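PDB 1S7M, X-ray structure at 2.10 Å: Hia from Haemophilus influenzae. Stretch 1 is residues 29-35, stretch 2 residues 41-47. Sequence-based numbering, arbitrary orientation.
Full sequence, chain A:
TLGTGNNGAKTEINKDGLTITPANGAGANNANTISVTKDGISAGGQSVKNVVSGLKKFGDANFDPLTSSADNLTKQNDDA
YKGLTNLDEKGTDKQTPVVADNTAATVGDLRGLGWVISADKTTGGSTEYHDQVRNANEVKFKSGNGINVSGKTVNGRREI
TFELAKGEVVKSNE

Stretch 1 (29-35) NNANTIS
Stretch 2 41-47: ISAGGQS

Two antiparallel strands meet here, the first entering at Ile-34 and running on past Ser-35, the second arriving through Ile-41 and Ser-42 to Ala-43; each is joined to a tight turn. The register is set by Ser-35 opposite Ser-42, a hydrogen-bonded pair with CA atoms 4.9 Å apart, and by Ile-34 opposite Ala-43, a non-hydrogen-bonded pair with Ile-34 CA 4.7 Å from Ala-43 CA. Phi/psi values of -111/121 and -153/154 for Ile-34 and Ser-35, and -126/133 and -118/133 for Ile-41 and Ser-42, give extended backbone, whereas Ala-43 (-100/17) leads into the corner.

The serine pair satisfies its own main chain. Ser-35 N donates to Ser-42 O at 2.8 Å, and Ser-42 N donates to Ser-35 O at 2.7 Å, both with N-H...O angles of 160°. Each carbonyl also receives a CA-H contact: Ile-34 CA lies 3.3 Å from Ser-42 O, and Ile-41 CA 3.1 Å from Ser-35 O. The serine side chains share one face of the sheet, with Ser-35 OG 3.5 Å from Ser-42 CB. Ser-35 is p (chi1 67°). Ser-42 is t (169°), which lets its OG donate to Thr-33 O at 2.9 Å; a small hydroxyl side chain can thus donate to the carbonyl of the residue just before the strand, although the position of that oxygen is less certain, and OG is also hydrogen-bonded elsewhere in the structure.

Ile-34 and Ala-43 occupy the other face. With both chi angles m (-44°, -67°), Ile-34 brings CD1 to 3.2 Å from Ala-43 O and 3.4 Å from Gly-44 CA, covering the corner with a buried aliphatic branch.

Each turn is closed by one main-chain hydrogen bond. Asn-30 to Thr-33 forms a type I turn, with Ala-31 at -58/-35 and Asn-32 at -83/-11, closed by Thr-33 N donating to Asn-30 O at 2.9 Å. Ala-43 to Gln-46 forms a type I' turn, closed by Gln-46 N donating to Ala-43 O at 2.8 Å. Its central residues, Gly-44 (49/43) and Gly-45 (75/6), have positive phi, which favours glycine.

At Gly-44 the packing adds a second reason: an ideal CB would lie 2.2 Å from Ile-34 CD1 and 2.5 Å from Asn-32 O, both clashes. Gly-44 CA, 4.0 Å from Asn-32 CA, instead makes CA-H contacts with Ala-31 O at 3.1 Å and Asn-32 O at 3.5 Å. A water completes the junction, its oxygen 2.6 Å from both Asn-32 O and Gly-44 O: two acceptors, which cannot bond each other, are linked by one water that donates to both.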

# COMPACT_ATOMS: atom_id res chain seq x y z
N ASN A 29 15.93 23.98 2.91
CA ASN A 29 16.61 22.71 2.69
C ASN A 29 16.41 22.25 1.25
O ASN A 29 16.17 21.07 1.00
CB ASN A 29 16.07 21.67 3.67
N ASN A 30 16.52 23.18 0.31
CA ASN A 30 16.37 22.86 -1.11
C ASN A 30 15.06 22.14 -1.42
O ASN A 30 14.92 21.52 -2.49
CB ASN A 30 17.55 22.01 -1.57
CG ASN A 30 18.82 22.82 -1.75
OD1 ASN A 30 19.17 23.66 -0.91
ND2 ASN A 30 19.53 22.56 -2.84
N ALA A 31 14.10 22.24 -0.50
CA ALA A 31 12.81 21.57 -0.64
C ALA A 31 12.02 21.94 -1.88
O ALA A 31 11.31 21.10 -2.43
CB ALA A 31 11.96 21.83 0.60
N ASN A 32 12.11 23.20 -2.31
CA ASN A 32 11.38 23.64 -3.50
C ASN A 32 12.14 23.28 -4.76
O ASN A 32 11.61 23.37 -5.86
CB ASN A 32 11.15 25.14 -3.50
CG ASN A 32 9.92 25.53 -2.73
OD1 ASN A 32 8.87 24.90 -2.87
ND2 ASN A 32 10.03 26.58 -1.93
N THR A 33 13.38 22.87 -4.59
CA THR A 33 14.24 22.49 -5.69
C THR A 33 13.81 21.20 -6.38
O THR A 33 13.31 20.28 -5.74
CB THR A 33 15.68 22.32 -5.20
OG1 THR A 33 16.32 23.60 -5.12
CG2 THR A 33 16.46 21.41 -6.12
N ILE A 34 13.99 21.15 -7.69
CA ILE A 34 13.70 19.95 -8.45
C ILE A 34 15.10 19.50 -8.86
O ILE A 34 15.83 20.24 -9.52
CB ILE A 34 12.89 20.24 -9.71
CG1 ILE A 34 11.76 21.23 -9.40
CG2 ILE A 34 12.36 18.92 -10.29
CD1 ILE A 34 10.71 20.70 -8.52
N SER A 35 15.48 18.29 -8.48
CA SER A 35 16.83 17.86 -8.81
C SER A 35 17.06 16.38 -8.96
O SER A 35 16.35 15.57 -8.38
CB SER A 35 17.80 18.38 -7.76
OG SER A 35 17.56 17.74 -6.52
N ILE A 41 16.96 12.05 -6.04
CA ILE A 41 16.05 12.90 -6.80
C ILE A 41 15.07 13.65 -5.91
O ILE A 41 14.48 13.07 -5.01
CB ILE A 41 15.28 12.05 -7.81
CG1 ILE A 41 16.29 11.40 -8.78
CG2 ILE A 41 14.22 12.87 -8.53
CD1 ILE A 41 15.69 10.35 -9.69
N SER A 42 14.92 14.95 -6.16
CA SER A 42 13.97 15.77 -5.41
C SER A 42 12.94 16.31 -6.37
O SER A 42 13.29 16.83 -7.44
CB SER A 42 14.66 16.94 -4.73
OG SER A 42 13.69 17.84 -4.24
N ALA A 43 11.67 16.21 -6.02
CA ALA A 43 10.62 16.69 -6.91
C ALA A 43 10.08 18.07 -6.50
O ALA A 43 9.01 18.49 -6.93
CB ALA A 43 9.49 15.67 -6.96
N GLY A 44 10.85 18.76 -5.66
CA GLY A 44 10.49 20.08 -5.19
C GLY A 44 9.07 20.25 -4.67
O GLY A 44 8.44 21.26 -4.97
N GLY A 45 8.59 19.28 -3.89
CA GLY A 45 7.25 19.37 -3.35
C GLY A 45 6.18 19.07 -4.38
O GLY A 45 4.99 19.22 -4.13
N GLN A 46 6.61 18.67 -5.56
CA GLN A 46 5.68 18.34 -6.63
C GLN A 46 5.55 16.82 -6.76
O GLN A 46 5.98 16.08 -5.87
CB GLN A 46 6.16 18.94 -7.94
CG GLN A 46 6.52 20.41 -7.84
CD GLN A 46 5.75 21.26 -8.82
OE1 GLN A 46 6.26 22.25 -9.32
NE2 GLN A 46 4.51 20.87 -9.09
N SER A 47 4.98 16.37 -7.87
CA SER A 47 4.75 14.96 -8.12
C SER A 47 5.60 14.37 -9.23
O SER A 47 6.25 15.08 -9.98
CB SER A 47 3.28 14.73 -8.51
OG SER A 47 2.41 15.16 -7.49
O HOH W 1 9.08 23.30 -6.49